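Local coordinates for protein Nsp15 (Middle East respiratory syndrome-related coronavirus, PDB 5YVD) that probably cleaves RNA at uridylates, acting as the endoribonuclease of a coronavirus and assembling into a hexamer, at residues A[28-33]-A[42-47]. Sequence-based numbering, arbitrary orientation.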
# COMPACT_ATOMS: atom_id res chain seq x y z
N ASN A 28 -3.80 -3.99 -4.27
CA ASN A 28 -3.41 -3.93 -2.87
C ASN A 28 -4.03 -5.14 -2.17
O ASN A 28 -3.72 -6.28 -2.50
CB ASN A 28 -3.83 -2.59 -2.23
CG ASN A 28 -3.17 -1.39 -2.90
OD1 ASN A 28 -3.84 -0.41 -3.19
ND2 ASN A 28 -1.85 -1.45 -3.14
N ASP A 29 -4.92 -4.88 -1.22
CA ASP A 29 -5.58 -5.92 -0.46
C ASP A 29 -6.83 -6.50 -1.15
O ASP A 29 -7.48 -7.39 -0.59
CB ASP A 29 -5.95 -5.34 0.90
CG ASP A 29 -6.98 -4.21 0.79
OD1 ASP A 29 -7.90 -4.15 1.61
OD2 ASP A 29 -6.87 -3.40 -0.16
N LYS A 30 -7.18 -6.03 -2.35
CA LYS A 30 -8.45 -6.42 -2.97
C LYS A 30 -8.36 -7.18 -4.31
O LYS A 30 -7.36 -7.11 -5.02
CB LYS A 30 -9.35 -5.20 -3.15
CG LYS A 30 -9.69 -4.53 -1.83
CD LYS A 30 -10.55 -3.28 -2.01
CE LYS A 30 -10.18 -2.20 -1.00
NZ LYS A 30 -10.41 -2.66 0.40
N ILE A 31 -9.42 -7.90 -4.62
CA ILE A 31 -9.59 -8.56 -5.91
C ILE A 31 -10.84 -8.02 -6.63
O ILE A 31 -11.94 -7.98 -6.06
CB ILE A 31 -9.71 -10.08 -5.73
CG1 ILE A 31 -8.45 -10.64 -5.08
CG2 ILE A 31 -9.96 -10.75 -7.07
CD1 ILE A 31 -7.29 -10.89 -6.01
N PHE A 32 -10.66 -7.58 -7.88
CA PHE A 32 -11.78 -7.12 -8.70
C PHE A 32 -11.92 -7.94 -9.95
O PHE A 32 -10.94 -8.46 -10.43
CB PHE A 32 -11.56 -5.69 -9.12
CG PHE A 32 -11.56 -4.72 -7.99
CD1 PHE A 32 -12.68 -3.95 -7.72
CD2 PHE A 32 -10.43 -4.53 -7.23
CE1 PHE A 32 -12.66 -3.04 -6.68
CE2 PHE A 32 -10.40 -3.60 -6.21
CZ PHE A 32 -11.52 -2.86 -5.94
N THR A 33 -13.12 -8.01 -10.50
CA THR A 33 -13.33 -8.67 -11.80
C THR A 33 -14.18 -7.80 -12.70
O THR A 33 -15.10 -7.14 -12.24
CB THR A 33 -13.98 -10.07 -11.61
OG1 THR A 33 -13.87 -10.87 -12.80
CG2 THR A 33 -15.45 -9.96 -11.21
N MET A 42 -14.44 -8.75 -5.40
CA MET A 42 -14.75 -10.13 -5.02
C MET A 42 -14.05 -10.59 -3.73
O MET A 42 -14.30 -11.70 -3.27
CB MET A 42 -14.26 -11.09 -6.06
CG MET A 42 -15.04 -11.19 -7.35
SD MET A 42 -14.40 -12.66 -8.18
CE MET A 42 -12.77 -12.14 -8.63
N PHE A 43 -13.15 -9.80 -3.17
CA PHE A 43 -12.42 -10.29 -2.00
C PHE A 43 -11.65 -9.18 -1.30
O PHE A 43 -11.15 -8.24 -1.94
CB PHE A 43 -11.47 -11.41 -2.43
CG PHE A 43 -10.75 -12.07 -1.31
CD1 PHE A 43 -11.40 -12.97 -0.49
CD2 PHE A 43 -9.39 -11.81 -1.08
CE1 PHE A 43 -10.73 -13.60 0.55
CE2 PHE A 43 -8.72 -12.41 -0.04
CZ PHE A 43 -9.38 -13.32 0.78
N GLU A 44 -11.56 -9.31 0.03
CA GLU A 44 -10.89 -8.32 0.89
C GLU A 44 -9.91 -9.09 1.80
O GLU A 44 -10.30 -9.78 2.77
CB GLU A 44 -11.94 -7.52 1.69
CG GLU A 44 -11.50 -6.14 2.17
CD GLU A 44 -12.65 -5.12 2.22
OE1 GLU A 44 -13.24 -4.87 1.14
OE2 GLU A 44 -12.96 -4.57 3.31
N ASN A 45 -8.64 -9.00 1.45
CA ASN A 45 -7.61 -9.70 2.15
C ASN A 45 -7.48 -9.20 3.56
O ASN A 45 -7.16 -8.03 3.75
CB ASN A 45 -6.28 -9.45 1.45
CG ASN A 45 -5.17 -10.31 1.98
OD1 ASN A 45 -5.39 -11.16 2.85
ND2 ASN A 45 -3.98 -10.13 1.44
N LYS A 46 -7.69 -10.07 4.54
CA LYS A 46 -7.37 -9.75 5.94
C LYS A 46 -6.26 -10.64 6.49
O LYS A 46 -6.11 -10.78 7.69
CB LYS A 46 -8.61 -9.89 6.81
CG LYS A 46 -9.86 -9.23 6.25
CD LYS A 46 -9.63 -7.75 6.01
CE LYS A 46 -10.95 -7.00 6.01
NZ LYS A 46 -10.70 -5.55 6.26
N THR A 47 -5.45 -11.18 5.60
CA THR A 47 -4.45 -12.18 5.89
C THR A 47 -3.09 -11.53 5.89
O THR A 47 -2.96 -10.36 5.49
CB THR A 47 -4.50 -13.25 4.79
OG1 THR A 47 -5.81 -13.84 4.83
CG2 THR A 47 -3.56 -14.33 5.02
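The Phe43 ring lies on one side of this antiparallel β-hairpin, part of the small sheet in the N-terminal oligomerisation region, and the Asp29 and Glu44 carboxylates on the other. Ile31 crosses the Phe43 side chain, CB to CB at 4.0 Å, with its CG1 also near Phe43 CB and meeting the ring obliquely; that ring also meets the one of Tyr58, in helix 51-59. With CG anti to the backbone N (chi1 -176°), the Phe43 ring is carried toward that helix, where the side chain packs on Ala54, while Ile31 reaches Thr51. The hairpin thus illustrates two-sided packing: Ile31 and Phe43 bring apolar groups to one side, Lys30 and Glu44 charged ones to the other.

There, the Asp29 and Glu44 side chains lie side by side, pointing the same way, their carboxylate planes 46° apart. Lys30 NZ is shared between them, meeting Asp29 OD1 on its syn side at 3.2 Å and forming a long salt bridge to Glu44 OE1 at 3.7 Å, probably tempering their repulsion. Glu44 also packs on Lys46 of a neighbouring subunit, placing this cluster at a hexamer interface.

Farther along, Met42 bends at chi3, and its CE touches Ile31 CG2 at 3.5 Å and also Thr33 CB; Met42 also contacts Ala6 and Val10 of helix 2-12. Backbone bonds tie the strands, among them Met42 N to Ile31 O at 2.7 Å. Just beyond them, Asn45 N donates to Asp29 O at 2.8 Å, and the same asparagine closes an Asx turn: its OD1 accepts Thr47 N at 2.8 Å, with the donor 45° above the carbonyl plane.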